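Local coordinates for heme-binding protein A (Haemophilus parasuis 29755, PDB 3TPA) that probably binds glutathione as a periplasmic solute-binding protein of the family 5 type, despite its name as a heme-binding protein, at residues 44-49 and 500-505; 211-216 and 506-511; 360-365 and 391-396. The protein carries 1 engineered substitution. All blocks are in the same frame, centred on the assembly; numbering follows the deposited sequence.

Contact 1: 44-49 and 500-505; sequences VEFKAG and NPFGYT
Gly49 and Pro501 meet where the two backbones run closest, with Gly49 CA 4.6 Å from Asn500 CA. Pro501 lays its ring against the peptide of Gly49. Its CG is 3.4 Å from Gly49 O, and its CD touches Gly49 C. Gly49 O also accepts a hydrogen bond from Arg266, so this carbonyl is both packed and satisfied.

Segment 500-505 contains a type I beta turn from Asn500 to Gly503. Gly503 N bonds to Asn500 O at 2.8 Å. An Asx turn reinforces it: Phe502 N donates to Asn500 OD1 at 2.7 Å, from a position tilted 28° out of the carbonyl plane. These two bonds hold the turn that carries Pro501 and Phe502.

Phe46 closes strand 44-46, an outermost strand of a five-stranded antiparallel sheet. Pro501 and Phe502 lean on Leu269 of strand 261-276, part of a separate six-stranded mixed sheet. The turn thus bridges two sheets of a solute-binding protein of the periplasmic-binding-protein type.

The apolar side-chain contact is between the two phenylalanines. Phe502 CE2 sits 3.4 Å above the plane of the Phe46 ring, over its centre. The ring planes meet at 44°, so the pair is neither a stack nor edge-to-face. The closest atoms are Phe46 CZ and Phe502 CE2, 3.5 Å apart. In Phe46 the ring swings to the side of the backbone N (chi1 -68°), which carries it toward the turn. Val53 of the adjoining strand also packs against Phe46.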
loop_
_atom_site.group_PDB
_atom_site.type_symbol
_atom_site.label_atom_id
_atom_site.label_comp_id
_atom_site.label_asym_id
_atom_site.label_seq_id
_atom_site.Cartn_x
_atom_site.Cartn_y
_atom_site.Cartn_z
ATOM N N VAL A 44 3.441 -11.548 -12.576
ATOM C CA VAL A 44 3.419 -12.384 -11.370
ATOM C C VAL A 44 2.406 -11.793 -10.388
ATOM O O VAL A 44 2.120 -10.595 -10.439
ATOM C CB VAL A 44 4.814 -12.484 -10.709
ATOM C CG1 VAL A 44 5.851 -12.959 -11.723
ATOM C CG2 VAL A 44 5.233 -11.120 -10.108
ATOM N N GLU A 45 1.847 -12.623 -9.508
ATOM C CA GLU A 45 0.782 -12.182 -8.607
ATOM C C GLU A 45 1.177 -12.458 -7.165
ATOM O O GLU A 45 1.907 -13.401 -6.907
ATOM C CB GLU A 45 -0.500 -12.970 -8.892
ATOM C CG GLU A 45 -0.884 -13.068 -10.361
ATOM C CD GLU A 45 -1.647 -11.862 -10.831
ATOM O OE1 GLU A 45 -2.316 -11.949 -11.883
ATOM O OE2 GLU A 45 -1.582 -10.826 -10.138
ATOM N N PHE A 46 0.675 -11.670 -6.217
ATOM C CA PHE A 46 0.962 -11.945 -4.804
ATOM C C PHE A 46 0.231 -13.219 -4.357
ATOM O O PHE A 46 -0.948 -13.387 -4.640
ATOM C CB PHE A 46 0.517 -10.777 -3.919
ATOM C CG PHE A 46 1.325 -9.514 -4.112
ATOM C CD1 PHE A 46 2.596 -9.404 -3.590
ATOM C CD2 PHE A 46 0.789 -8.430 -4.788
ATOM C CE1 PHE A 46 3.328 -8.249 -3.761
ATOM C CE2 PHE A 46 1.511 -7.269 -4.957
ATOM C CZ PHE A 46 2.787 -7.177 -4.437
ATOM N N LYS A 47 0.924 -14.123 -3.677
ATOM C CA LYS A 47 0.247 -15.270 -3.075
ATOM C C LYS A 47 -0.822 -14.720 -2.141
ATOM O O LYS A 47 -0.625 -13.660 -1.549
ATOM C CB LYS A 47 1.233 -16.154 -2.295
ATOM C CG LYS A 47 2.198 -16.952 -3.174
ATOM C CD LYS A 47 3.119 -17.848 -2.345
ATOM C CE LYS A 47 3.897 -18.824 -3.221
ATOM N NZ LYS A 47 3.021 -19.860 -3.852
ATOM N N ALA A 48 -1.955 -15.417 -2.030
ATOM C CA ALA A 48 -3.070 -14.954 -1.195
ATOM C C ALA A 48 -2.632 -14.655 0.238
ATOM O O ALA A 48 -1.991 -15.476 0.887
ATOM C CB ALA A 48 -4.204 -15.973 -1.199
ATOM N N GLY A 49 -2.963 -13.460 0.714
ATOM C CA GLY A 49 -2.653 -13.062 2.079
ATOM C C GLY A 49 -1.188 -12.756 2.337
ATOM O O GLY A 49 -0.792 -12.494 3.468
ATOM N N ASN A 500 -6.137 -9.465 2.032
ATOM C CA ASN A 500 -4.948 -9.099 1.279
ATOM C C ASN A 500 -4.176 -8.036 2.068
ATOM O O ASN A 500 -4.756 -7.051 2.500
ATOM C CB ASN A 500 -5.386 -8.581 -0.100
ATOM C CG ASN A 500 -4.236 -8.042 -0.939
ATOM O OD1 ASN A 500 -3.241 -7.542 -0.416
ATOM N ND2 ASN A 500 -4.382 -8.130 -2.254
ATOM N N PRO A 501 -2.858 -8.229 2.260
ATOM C CA PRO A 501 -2.057 -7.283 3.056
ATOM C C PRO A 501 -2.172 -5.838 2.555
ATOM O O PRO A 501 -2.091 -4.885 3.333
ATOM C CB PRO A 501 -0.619 -7.788 2.868
ATOM C CG PRO A 501 -0.745 -9.205 2.451
ATOM C CD PRO A 501 -2.025 -9.277 1.647
ATOM N N PHE A 502 -2.375 -5.676 1.255
ATOM C CA PHE A 502 -2.471 -4.338 0.656
ATOM C C PHE A 502 -3.860 -3.728 0.790
ATOM O O PHE A 502 -4.059 -2.555 0.491
ATOM C CB PHE A 502 -2.013 -4.381 -0.800
ATOM C CG PHE A 502 -0.618 -4.908 -0.953
ATOM C CD1 PHE A 502 0.467 -4.108 -0.646
ATOM C CD2 PHE A 502 -0.393 -6.211 -1.363
ATOM C CE1 PHE A 502 1.772 -4.586 -0.766
ATOM C CE2 PHE A 502 0.904 -6.706 -1.496
ATOM C CZ PHE A 502 1.997 -5.894 -1.180
ATOM N N GLY A 503 -4.804 -4.527 1.273
ATOM C CA GLY A 503 -6.164 -4.068 1.530
ATOM C C GLY A 503 -7.167 -4.382 0.427
ATOM O O GLY A 503 -8.367 -4.131 0.584
ATOM N N TYR A 504 -6.709 -4.937 -0.692
ATOM C CA TYR A 504 -7.637 -5.161 -1.811
ATOM C C TYR A 504 -8.540 -6.351 -1.579
ATOM O O TYR A 504 -8.253 -7.200 -0.734
ATOM C CB TYR A 504 -6.875 -5.306 -3.131
ATOM C CG TYR A 504 -5.989 -4.114 -3.367
ATOM C CD1 TYR A 504 -6.531 -2.838 -3.470
ATOM C CD2 TYR A 504 -4.598 -4.258 -3.447
ATOM C CE1 TYR A 504 -5.717 -1.731 -3.658
ATOM C CE2 TYR A 504 -3.777 -3.161 -3.644
ATOM C CZ TYR A 504 -4.337 -1.907 -3.748
ATOM O OH TYR A 504 -3.505 -0.833 -3.938
ATOM N N THR A 505 -9.624 -6.427 -2.348
ATOM C CA THR A 505 -10.583 -7.526 -2.215
ATOM C C THR A 505 -10.708 -8.312 -3.536
ATOM O O THR A 505 -11.324 -7.843 -4.496
ATOM C CB THR A 505 -11.987 -7.001 -1.842
ATOM O OG1 THR A 505 -12.389 -6.031 -2.812
ATOM C CG2 THR A 505 -11.998 -6.332 -0.459
#

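Contact 2: 211-216 and 506-511; sequences YWKGKA and AFYGVS
Tyr508 reaches across to the loop 211-216 and buries more surface here than any other residue. Its ring is held from several sides. Tyr211 comes in over one face: Tyr211 CE2 stands 3.6 Å above the plane of the Tyr508 ring, toward the rim. The two planes are 78° apart, with the edge of Tyr211 directed at the face of Tyr508. This is a T-shaped pair, and its closest atoms are Tyr211 CD2 and Tyr508 CE1 at 3.5 Å.

Ala216 has the second largest buried area. Its CB touches Tyr508 CD1 at 3.6 Å, nearer the root of the ring. At the far end, Tyr508 OH donates to Gly214 O over 2.7 Å. The oxygen lies at the edge of the ring, in its plane. The hydroxyl stands 33° out of the plane of the Gly214 carbonyl. Lys213 CB also abuts this hydroxyl, 3.3 Å from Tyr508 OH.

With CG opposite the backbone N (chi1 -175°) and beside the carbonyl carbon, the phenol of Tyr508 is directed at the 211-216 loop. Tyr211 OH is hydrogen-bonded to Asn41, which helps fix the ring that meets Tyr508.

Both sides are turns. Tyr211 to Gly214 forms a type I beta turn in the loop of a beta hairpin, between antiparallel neighbours 202-207 and 220-225. Tyr508 and Gly509 are the central pair of a type II beta turn.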
loop_
_atom_site.group_PDB
_atom_site.type_symbol
_atom_site.label_atom_id
_atom_site.label_comp_id
_atom_site.label_asym_id
_atom_site.label_seq_id
_atom_site.Cartn_x
_atom_site.Cartn_y
_atom_site.Cartn_z
ATOM N N TYR A 211 -11.004 -18.829 -17.816
ATOM C CA TYR A 211 -9.908 -18.429 -16.932
ATOM C C TYR A 211 -8.888 -19.527 -16.787
ATOM O O TYR A 211 -9.236 -20.672 -16.502
ATOM C CB TYR A 211 -10.434 -18.033 -15.552
ATOM C CG TYR A 211 -9.390 -17.346 -14.701
ATOM C CD1 TYR A 211 -8.557 -16.373 -15.242
ATOM C CD2 TYR A 211 -9.247 -17.657 -13.363
ATOM C CE1 TYR A 211 -7.607 -15.735 -14.472
ATOM C CE2 TYR A 211 -8.307 -17.021 -12.580
ATOM C CZ TYR A 211 -7.486 -16.069 -13.138
ATOM O OH TYR A 211 -6.552 -15.444 -12.341
ATOM N N TRP A 212 -7.620 -19.165 -16.974
ATOM C CA TRP A 212 -6.533 -20.131 -17.045
ATOM C C TRP A 212 -6.344 -20.950 -15.771
ATOM O O TRP A 212 -5.886 -22.088 -15.835
ATOM C CB TRP A 212 -5.206 -19.455 -17.481
ATOM C CG TRP A 212 -4.732 -18.327 -16.591
ATOM C CD1 TRP A 212 -5.090 -17.008 -16.673
ATOM C CD2 TRP A 212 -3.812 -18.422 -15.496
ATOM N NE1 TRP A 212 -4.465 -16.282 -15.684
ATOM C CE2 TRP A 212 -3.671 -17.126 -14.952
ATOM C CE3 TRP A 212 -3.103 -19.481 -14.911
ATOM C CZ2 TRP A 212 -2.849 -16.858 -13.859
ATOM C CZ3 TRP A 212 -2.287 -19.212 -13.822
ATOM C CH2 TRP A 212 -2.167 -17.910 -13.309
ATOM N N LYS A 213 -6.682 -20.371 -14.622
ATOM C CA LYS A 213 -6.563 -21.048 -13.327
ATOM C C LYS A 213 -7.768 -21.956 -13.049
ATOM O O LYS A 213 -7.819 -22.635 -12.024
ATOM C CB LYS A 213 -6.470 -20.020 -12.185
ATOM C CG LYS A 213 -5.076 -19.577 -11.784
ATOM C CD LYS A 213 -5.156 -18.528 -10.672
ATOM C CE LYS A 213 -4.210 -18.832 -9.530
ATOM N NZ LYS A 213 -2.852 -19.145 -10.036
ATOM N N GLY A 214 -8.735 -21.955 -13.961
ATOM C CA GLY A 214 -9.996 -22.640 -13.738
ATOM C C GLY A 214 -11.066 -21.631 -13.368
ATOM O O GLY A 214 -10.778 -20.640 -12.702
ATOM N N LYS A 215 -12.295 -21.884 -13.804
ATOM C CA LYS A 215 -13.412 -20.970 -13.588
ATOM C C LYS A 215 -13.724 -20.736 -12.106
ATOM O O LYS A 215 -13.690 -21.666 -11.307
ATOM C CB LYS A 215 -14.653 -21.500 -14.303
ATOM C CG LYS A 215 -15.950 -21.009 -13.710
ATOM C CD LYS A 215 -17.134 -21.785 -14.243
ATOM C CE LYS A 215 -17.784 -21.023 -15.371
ATOM N NZ LYS A 215 -18.190 -19.658 -14.935
ATOM N N ALA A 216 -14.031 -19.489 -11.757
ATOM C CA ALA A 216 -14.357 -19.102 -10.382
ATOM C C ALA A 216 -15.620 -19.786 -9.877
ATOM O O ALA A 216 -16.497 -20.147 -10.657
ATOM C CB ALA A 216 -14.526 -17.601 -10.278
ATOM N N ALA A 506 -10.135 -9.505 -3.579
ATOM C CA ALA A 506 -10.286 -10.390 -4.736
ATOM C C ALA A 506 -11.329 -11.464 -4.430
ATOM O O ALA A 506 -11.339 -12.033 -3.343
ATOM C CB ALA A 506 -8.941 -11.036 -5.118
ATOM N N PHE A 507 -12.222 -11.724 -5.375
ATOM C CA PHE A 507 -13.303 -12.671 -5.143
ATOM C C PHE A 507 -13.124 -14.011 -5.852
ATOM O O PHE A 507 -13.940 -14.915 -5.691
ATOM C CB PHE A 507 -14.657 -12.014 -5.422
ATOM C CG PHE A 507 -14.911 -10.805 -4.558
ATOM C CD1 PHE A 507 -15.111 -10.947 -3.189
ATOM C CD2 PHE A 507 -14.917 -9.535 -5.099
ATOM C CE1 PHE A 507 -15.330 -9.847 -2.382
ATOM C CE2 PHE A 507 -15.129 -8.426 -4.300
ATOM C CZ PHE A 507 -15.335 -8.582 -2.934
ATOM N N TYR A 508 -12.037 -14.154 -6.610
ATOM C CA TYR A 508 -11.671 -15.463 -7.143
ATOM C C TYR A 508 -11.329 -16.374 -5.978
ATOM O O TYR A 508 -10.720 -15.936 -5.013
ATOM C CB TYR A 508 -10.467 -15.375 -8.087
ATOM C CG TYR A 508 -10.150 -16.710 -8.731
ATOM C CD1 TYR A 508 -10.977 -17.236 -9.730
ATOM C CD2 TYR A 508 -9.052 -17.459 -8.322
ATOM C CE1 TYR A 508 -10.701 -18.460 -10.319
ATOM C CE2 TYR A 508 -8.769 -18.684 -8.901
ATOM C CZ TYR A 508 -9.601 -19.176 -9.899
ATOM O OH TYR A 508 -9.323 -20.389 -10.476
ATOM N N GLY A 509 -11.708 -17.641 -6.061
ATOM C CA GLY A 509 -11.450 -18.558 -4.960
ATOM C C GLY A 509 -12.489 -18.477 -3.844
ATOM O O GLY A 509 -12.478 -19.284 -2.918
ATOM N N VAL A 510 -13.390 -17.505 -3.930
ATOM C CA VAL A 510 -14.440 -17.349 -2.920
ATOM C C VAL A 510 -15.721 -18.092 -3.324
ATOM O O VAL A 510 -16.085 -18.143 -4.504
ATOM C CB VAL A 510 -14.766 -15.862 -2.657
ATOM C CG1 VAL A 510 -15.964 -15.721 -1.720
ATOM C CG2 VAL A 510 -13.557 -15.134 -2.084
ATOM N N SER A 511 -16.402 -18.656 -2.328
ATOM C CA SER A 511 -17.640 -19.395 -2.555
ATOM C C SER A 511 -18.727 -18.990 -1.563
ATOM O O SER A 511 -18.430 -18.403 -0.522
ATOM C CB SER A 511 -17.389 -20.906 -2.482
ATOM O OG SER A 511 -16.815 -21.271 -1.243
#

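Contact 3: 360-365 and 391-396; sequences VVRPSN and HEWADF
Val360 covers one face of the Trp393 indole, and Arg362 approaches the same ring obliquely. Val360 CB lies 4.2 Å from the centroid of the six-membered ring of Trp393, 22° off the ring normal, which makes a CH-pi contact. The guanidinium of Arg362 is also flat. Arg362 bends at chi2 (-79°), and this turns the group so that Val360 CG1 lies over one face, toward its rim. Its plane stands at 90° to the indole, and Arg362 NH2 is 3.7 Å from Trp393 CZ2.

The contact joins the first connection of a beta-alpha-beta crossover to the chain that follows its second strand. Strands 351-356 and 384-389 are parallel neighbours in a six-stranded mixed sheet, with helix 368-381 between them in the chain. The chain leaving each of the two strands therefore meets the other beyond the same end of the sheet: a loop on one side, the start of helix 393-401 on the other.

Glu392 occupies the N-cap position, and Phe396 N bonds to Glu392 O at 2.8 Å in the first turn of helix 393-401. Trp393 is thus among the first residues of that helix. Its CG lies opposite the backbone N, and the indole projects toward the loop. Gln358 and Pro359 also touch it. Trp393 is modelled in two conformers, so these contacts belong to one of them and are less certain.

Asn365 N bonds back to Arg362 O at 2.9 Å, closing the turn that follows Arg362. The contact is at the surface, and Arg362 is solvent-exposed. Val360 puts one methyl on each partner: CG1 faces the guanidinium, while Val360 CG2 rests 3.8 Å from Trp393 CB.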
loop_
_atom_site.group_PDB
_atom_site.type_symbol
_atom_site.label_atom_id
_atom_site.label_comp_id
_atom_site.label_asym_id
_atom_site.label_seq_id
_atom_site.Cartn_x
_atom_site.Cartn_y
_atom_site.Cartn_z
ATOM N N VAL A 360 -5.217 16.696 7.935
ATOM C CA VAL A 360 -6.057 15.863 7.078
ATOM C C VAL A 360 -5.921 14.407 7.484
ATOM O O VAL A 360 -4.859 13.812 7.296
ATOM C CB VAL A 360 -5.663 15.998 5.606
ATOM C CG1 VAL A 360 -6.394 14.968 4.752
ATOM C CG2 VAL A 360 -5.959 17.403 5.108
ATOM N N VAL A 361 -6.989 13.833 8.033
ATOM C CA VAL A 361 -6.932 12.474 8.557
ATOM C C VAL A 361 -6.642 11.429 7.478
ATOM O O VAL A 361 -7.153 11.503 6.357
ATOM C CB VAL A 361 -8.201 12.098 9.323
ATOM C CG1 VAL A 361 -8.432 13.083 10.456
ATOM C CG2 VAL A 361 -9.397 12.079 8.388
ATOM N N ARG A 362 -5.784 10.477 7.833
ATOM C CA ARG A 362 -5.473 9.343 6.989
ATOM C C ARG A 362 -5.696 8.086 7.804
ATOM O O ARG A 362 -5.705 8.141 9.036
ATOM C CB ARG A 362 -4.026 9.410 6.501
ATOM C CG ARG A 362 -3.728 10.597 5.609
ATOM C CD ARG A 362 -4.210 10.366 4.203
ATOM N NE ARG A 362 -4.009 11.543 3.371
ATOM C CZ ARG A 362 -4.989 12.268 2.843
ATOM N NH1 ARG A 362 -6.254 11.931 3.049
ATOM N NH2 ARG A 362 -4.707 13.329 2.100
ATOM N N PRO A 363 -5.914 6.952 7.119
ATOM C CA PRO A 363 -6.142 5.666 7.789
ATOM C C PRO A 363 -5.027 5.328 8.771
ATOM O O PRO A 363 -5.311 4.793 9.832
ATOM C CB PRO A 363 -6.161 4.671 6.625
ATOM C CG PRO A 363 -6.726 5.481 5.480
ATOM C CD PRO A 363 -6.165 6.869 5.667
ATOM N N SER A 364 -3.783 5.657 8.429
ATOM C CA SER A 364 -2.656 5.400 9.334
ATOM C C SER A 364 -2.849 6.065 10.693
ATOM O O SER A 364 -2.359 5.565 11.706
ATOM C CB SER A 364 -1.311 5.810 8.709
ATOM O OG SER A 364 -1.278 7.172 8.317
ATOM N N ASN A 365 -3.538 7.205 10.709
ATOM C CA ASN A 365 -3.862 7.881 11.981
ATOM C C ASN A 365 -5.164 8.682 11.907
ATOM O O ASN A 365 -5.183 9.793 11.376
ATOM C CB ASN A 365 -2.689 8.774 12.453
ATOM C CG ASN A 365 -2.865 9.256 13.884
ATOM O OD1 ASN A 365 -3.985 9.286 14.393
ATOM N ND2 ASN A 365 -1.760 9.630 14.546
ATOM N N HIS A 391 -1.642 23.837 10.706
ATOM C CA HIS A 391 -1.276 24.323 9.378
ATOM C C HIS A 391 -2.247 23.721 8.377
ATOM O O HIS A 391 -2.835 22.678 8.646
ATOM C CB HIS A 391 0.143 23.853 8.994
ATOM C CG HIS A 391 1.251 24.629 9.636
ATOM N ND1 HIS A 391 1.571 25.919 9.263
ATOM C CD2 HIS A 391 2.125 24.290 10.609
ATOM C CE1 HIS A 391 2.582 26.347 9.996
ATOM N NE2 HIS A 391 2.939 25.378 10.819
ATOM N N GLU A 392 -2.418 24.358 7.222
ATOM C CA GLU A 392 -3.179 23.756 6.135
ATOM C C GLU A 392 -2.359 22.630 5.518
ATOM O O GLU A 392 -1.140 22.650 5.574
ATOM C CB GLU A 392 -3.527 24.782 5.053
ATOM C CG GLU A 392 -4.469 25.889 5.505
ATOM C CD GLU A 392 -3.742 27.186 5.795
ATOM O OE1 GLU A 392 -3.075 27.271 6.847
ATOM O OE2 GLU A 392 -3.832 28.117 4.967
ATOM N N TRP A 393 -3.043 21.672 4.911
ATOM C CA TRP A 393 -2.422 20.452 4.375
ATOM C C TRP A 393 -1.148 20.737 3.592
ATOM O O TRP A 393 -0.081 20.228 3.939
ATOM C CB TRP A 393 -3.431 19.693 3.503
ATOM C CG TRP A 393 -2.994 18.343 2.961
ATOM C CD1 TRP A 393 -3.144 17.896 1.675
ATOM C CD2 TRP A 393 -2.375 17.266 3.686
ATOM N NE1 TRP A 393 -2.654 16.618 1.554
ATOM C CE2 TRP A 393 -2.180 16.205 2.771
ATOM C CE3 TRP A 393 -1.965 17.095 5.010
ATOM C CZ2 TRP A 393 -1.587 15.001 3.139
ATOM C CZ3 TRP A 393 -1.383 15.895 5.374
ATOM C CH2 TRP A 393 -1.197 14.865 4.442
ATOM N N ALA A 394 -1.246 21.556 2.550
ATOM C CA ALA A 394 -0.086 21.844 1.715
ATOM C C ALA A 394 1.084 22.463 2.477
ATOM O O ALA A 394 2.232 22.099 2.228
ATOM C CB ALA A 394 -0.476 22.726 0.528
ATOM N N ASP A 395 0.797 23.392 3.392
ATOM C CA ASP A 395 1.850 24.046 4.168
ATOM C C ASP A 395 2.512 23.049 5.097
ATOM O O ASP A 395 3.733 22.999 5.204
ATOM C CB ASP A 395 1.311 25.218 5.003
ATOM C CG ASP A 395 1.030 26.453 4.168
ATOM O OD1 ASP A 395 1.653 26.600 3.099
ATOM O OD2 ASP A 395 0.181 27.277 4.582
ATOM N N PHE A 396 1.675 22.273 5.768
ATOM C CA PHE A 396 2.107 21.235 6.698
ATOM C C PHE A 396 3.150 20.358 6.022
ATOM O O PHE A 396 4.237 20.130 6.549
ATOM C CB PHE A 396 0.882 20.411 7.113
ATOM C CG PHE A 396 1.196 19.185 7.940
ATOM C CD1 PHE A 396 1.446 19.287 9.295
ATOM C CD2 PHE A 396 1.198 17.918 7.351
ATOM C CE1 PHE A 396 1.715 18.149 10.058
ATOM C CE2 PHE A 396 1.461 16.777 8.097
ATOM C CZ PHE A 396 1.713 16.893 9.455
#

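How the contacts relate
Contacts 1 and 2 share one run of chain: 500-505 continues directly into 506-511, and their centres are about 14 Å apart. This run meets first the end of edge strand 44-46 and then a hairpin loop. Contact 3 is local to one crossover in the six-stranded sheet, whose strand 261-276 also backs contact 1. It lies about 39 Å from contact 2 between centres, across the chain's centre. Contacts 1 and 2 are partly buried, and contact 1 lies nearest the chain's centre; contact 3 is a surface contact. Contact 1 is van der Waals packing of rings and a peptide, contact 2 adds a phenol hydrogen bond, and contact 3 sets a charged group beside an indole.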